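Local atomic coordinates of A rubisco-like protein (Burkholderia fungorum, PDB entry 3NWR), a protein that is a homodimeric Rubisco-like protein, related to the large subunit of Rubisco and classed as a lyase, probably acting on a substrate other than ribulose bisphosphate. Residues A[299-302]-A[303-307]; A[286-289]-A[290-293]. All coordinates share one frame; numbering follows the deposited sequence.

Contact 1: residues A[299-302]-A[303-307]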
# COMPACT_ATOMS: atom_id res chain seq x y z
N MET A 299 -4.44 9.44 1.64
CA MET A 299 -4.69 9.28 3.06
C MET A 299 -3.85 10.25 3.86
O MET A 299 -2.62 10.25 3.75
CB MET A 299 -4.37 7.84 3.47
CG MET A 299 -5.05 7.40 4.73
SD MET A 299 -4.64 5.66 5.07
CE MET A 299 -5.21 4.82 3.61
N SER A 300 -4.50 11.10 4.67
CA SER A 300 -3.77 11.94 5.62
C SER A 300 -3.20 11.08 6.75
O SER A 300 -3.66 9.95 6.99
CB SER A 300 -4.68 13.01 6.21
OG SER A 300 -5.22 13.83 5.19
N PHE A 301 -2.22 11.62 7.46
CA PHE A 301 -1.50 10.80 8.43
C PHE A 301 -2.39 10.31 9.57
O PHE A 301 -2.24 9.20 10.04
CB PHE A 301 -0.27 11.54 8.98
CG PHE A 301 0.63 10.69 9.83
CD1 PHE A 301 1.57 9.84 9.25
CD2 PHE A 301 0.55 10.75 11.21
CE1 PHE A 301 2.42 9.06 10.06
CE2 PHE A 301 1.38 9.99 12.01
CZ PHE A 301 2.32 9.14 11.43
N GLN A 302 -3.33 11.14 10.03
CA GLN A 302 -4.17 10.73 11.16
C GLN A 302 -4.82 9.38 10.89
O GLN A 302 -4.81 8.49 11.75
CB GLN A 302 -5.24 11.80 11.42
CG GLN A 302 -5.87 11.74 12.80
CD GLN A 302 -6.77 10.54 13.01
OE1 GLN A 302 -7.35 9.99 12.07
NE2 GLN A 302 -6.87 10.10 14.26
N ALA A 303 -5.39 9.24 9.69
CA ALA A 303 -6.05 8.00 9.31
C ALA A 303 -5.03 6.86 9.13
O ALA A 303 -5.23 5.75 9.63
CB ALA A 303 -6.86 8.20 8.03
N TYR A 304 -3.97 7.16 8.38
CA TYR A 304 -2.91 6.19 8.11
C TYR A 304 -2.35 5.60 9.41
O TYR A 304 -2.24 4.37 9.55
CB TYR A 304 -1.80 6.91 7.34
CG TYR A 304 -0.60 6.07 6.94
CD1 TYR A 304 -0.69 5.13 5.91
CD2 TYR A 304 0.63 6.25 7.57
CE1 TYR A 304 0.43 4.37 5.54
CE2 TYR A 304 1.74 5.51 7.20
CZ TYR A 304 1.63 4.58 6.19
OH TYR A 304 2.75 3.86 5.84
N GLN A 305 -1.98 6.47 10.34
CA GLN A 305 -1.38 6.03 11.61
C GLN A 305 -2.40 5.32 12.50
O GLN A 305 -2.03 4.46 13.29
CB GLN A 305 -0.71 7.21 12.33
CG GLN A 305 -1.66 8.30 12.83
CD GLN A 305 -2.00 8.18 14.30
OE1 GLN A 305 -1.12 7.93 15.13
NE2 GLN A 305 -3.27 8.40 14.64
N THR A 306 -3.68 5.66 12.36
CA THR A 306 -4.71 4.90 13.07
C THR A 306 -4.69 3.44 12.62
O THR A 306 -4.58 2.52 13.45
CB THR A 306 -6.11 5.49 12.85
OG1 THR A 306 -6.16 6.80 13.41
CG2 THR A 306 -7.16 4.61 13.51
N LEU A 307 -4.78 3.22 11.31
CA LEU A 307 -4.78 1.86 10.78
C LEU A 307 -3.50 1.12 11.18
O LEU A 307 -3.56 -0.01 11.65
CB LEU A 307 -4.92 1.87 9.27
CG LEU A 307 -6.24 2.44 8.75
CD1 LEU A 307 -6.14 2.60 7.25
CD2 LEU A 307 -7.39 1.53 9.13
O HOH W 1 -8.05 7.55 15.27

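Contact 2: residues A[286-289]-A[290-293]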
# COMPACT_ATOMS: atom_id res chain seq x y z
N ASN A 286 8.21 4.09 4.35
CA ASN A 286 8.56 4.38 2.96
C ASN A 286 7.46 3.93 2.01
O ASN A 286 6.93 2.82 2.13
CB ASN A 286 9.94 3.80 2.57
CG ASN A 286 9.95 2.28 2.49
OD1 ASN A 286 9.72 1.71 1.43
ND2 ASN A 286 10.24 1.63 3.61
N GLY A 287 7.09 4.82 1.09
CA GLY A 287 6.00 4.58 0.17
C GLY A 287 4.79 5.43 0.54
O GLY A 287 3.89 5.62 -0.28
N TYR A 288 4.77 5.94 1.77
CA TYR A 288 3.64 6.75 2.22
C TYR A 288 3.48 8.04 1.39
O TYR A 288 2.38 8.56 1.25
CB TYR A 288 3.70 7.04 3.73
CG TYR A 288 2.61 7.98 4.18
CD1 TYR A 288 1.27 7.61 4.11
CD2 TYR A 288 2.91 9.25 4.65
CE1 TYR A 288 0.26 8.48 4.49
CE2 TYR A 288 1.90 10.13 5.05
CZ TYR A 288 0.59 9.73 4.97
OH TYR A 288 -0.42 10.60 5.34
N GLY A 289 4.57 8.53 0.80
CA GLY A 289 4.50 9.69 -0.08
C GLY A 289 3.59 9.44 -1.28
O GLY A 289 2.86 10.32 -1.73
N MET A 290 3.65 8.23 -1.83
CA MET A 290 2.74 7.86 -2.91
C MET A 290 1.28 7.96 -2.46
O MET A 290 0.41 8.28 -3.26
CB MET A 290 3.05 6.44 -3.40
CG MET A 290 1.92 5.82 -4.19
SD MET A 290 2.36 4.21 -4.90
CE MET A 290 2.56 3.28 -3.40
N MET A 291 1.04 7.70 -1.17
CA MET A 291 -0.31 7.66 -0.64
C MET A 291 -0.81 9.01 -0.15
O MET A 291 -1.94 9.11 0.33
CB MET A 291 -0.38 6.66 0.53
CG MET A 291 0.11 5.29 0.15
SD MET A 291 0.25 4.19 1.56
CE MET A 291 -1.39 4.30 2.27
N SER A 292 0.01 10.06 -0.28
CA SER A 292 -0.31 11.32 0.41
C SER A 292 0.17 12.64 -0.20
O SER A 292 -0.31 13.69 0.24
CB SER A 292 0.18 11.25 1.86
OG SER A 292 1.59 11.15 1.92
N ARG A 293 1.11 12.62 -1.15
CA ARG A 293 1.70 13.89 -1.65
C ARG A 293 0.69 14.78 -2.34
O ARG A 293 0.84 16.00 -2.33
CB ARG A 293 2.86 13.66 -2.64
CG ARG A 293 4.17 13.10 -2.09
CD ARG A 293 5.24 14.14 -1.69
NE ARG A 293 5.36 15.38 -2.48
CZ ARG A 293 6.38 15.69 -3.28
NH1 ARG A 293 7.39 14.84 -3.48
NH2 ARG A 293 6.39 16.87 -3.89

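Contact 1: residues A[299-302]-A[303-307]
Gln302 O is gripped by three donors from the next turn of helix 301-309. Thr306 OG1 lies 2.7 Å from Gln302 O, Thr306 N gives the i to i+4 helix bond, and Gln305 NE2 comes in on a lone pair, 3.3 Å from Gln302 O. The Gln305 amide gets there because CG takes the position between backbone N and carbonyl carbon (chi1 66°) and the chain bends again at chi2; its OE1 goes to Arg309. One helical turn on from Phe301, Gln305 CB lies over one face of its ring, 3.9 Å from the Phe301 ring centroid, a CH-pi contact. Gln302 OE1 bonds Leu132 N, while a water joins Gln302 NE2 to Thr306 OG1. In Met299, just ahead of the helix, CG stands anti to the backbone N and the chain stays extended at chi2 (178°), which brings Met299 SD 3.5 Å from Tyr304 CA. SD lies at the edge of the Tyr304 ring, a Met-aromatic contact, with Leu307 CD1 4.0 Å from Met299 SD. Tyr304 OH continues to Asn263. Helix 301-309 is the crossover between strands 280-284 and 315-319: Ala303 and Leu307 pack on strand 126-133, Phe301 on helix 329-340 and Met316.

Contact 2: residues A[286-289]-A[290-293]
Ser292 folds back over the ring of Tyr288, its CB 3.9 Å from the Tyr288 ring centroid in a CH-pi contact. Ser292 OG occupies the space between backbone N and carbonyl carbon (chi1 65°), which carries it over the same face and into a hydrogen bond 2.8 Å from Tyr288 O. That bond arrives from above the carbonyl plane, 41° out of it, not along a lone pair. Met291 CB touches the ring from an oblique direction, 4.1 Å from Tyr288 CD1. Gly289 O takes both Ser292 N and Arg293 N, the latter at 2.9 Å, whereas the bonds from Met290 N to Gly287 O and from Met291 N to Tyr288 O are weak. Gly287 has a positive phi (107°), where a CB would press on the carbonyl of Asn286. Further out, Tyr288 OH is bonded to Met299 O, which fixes the far end of the ring, and Arg293 gives its guanidinium to Tyr119 O, Pro76 O and Val124 O of the second subunit. The buried Ser292 hydroxyl thus spends its proton on the Tyr288 carbonyl, while the guanidinium of Arg293, probably charged, is met by carbonyl oxygens across the dimer interface.

Contact 2 comes first along the chain, in the loop that leaves strand 280-284; contact 1 follows at the start of helix 301-309, which leads on to strand 315-319. Both therefore belong to one beta-alpha-beta unit of the Rubisco-type catalytic barrel, with centres about 11 Å apart. They are tied directly: the backbone of Met299 bonds to that of Met291, and the Tyr288 and Tyr304 rings meet with planes about 30° apart. Residues 286-293 face the second subunit, Met290 packing on its Met291 and Met291 on its Met290; 299-307 lies mainly against strand 126-133 of the N-terminal domain, though Met299 also reaches Met290 of the second subunit. The unit thus links dimer interface, barrel and N-terminal domain.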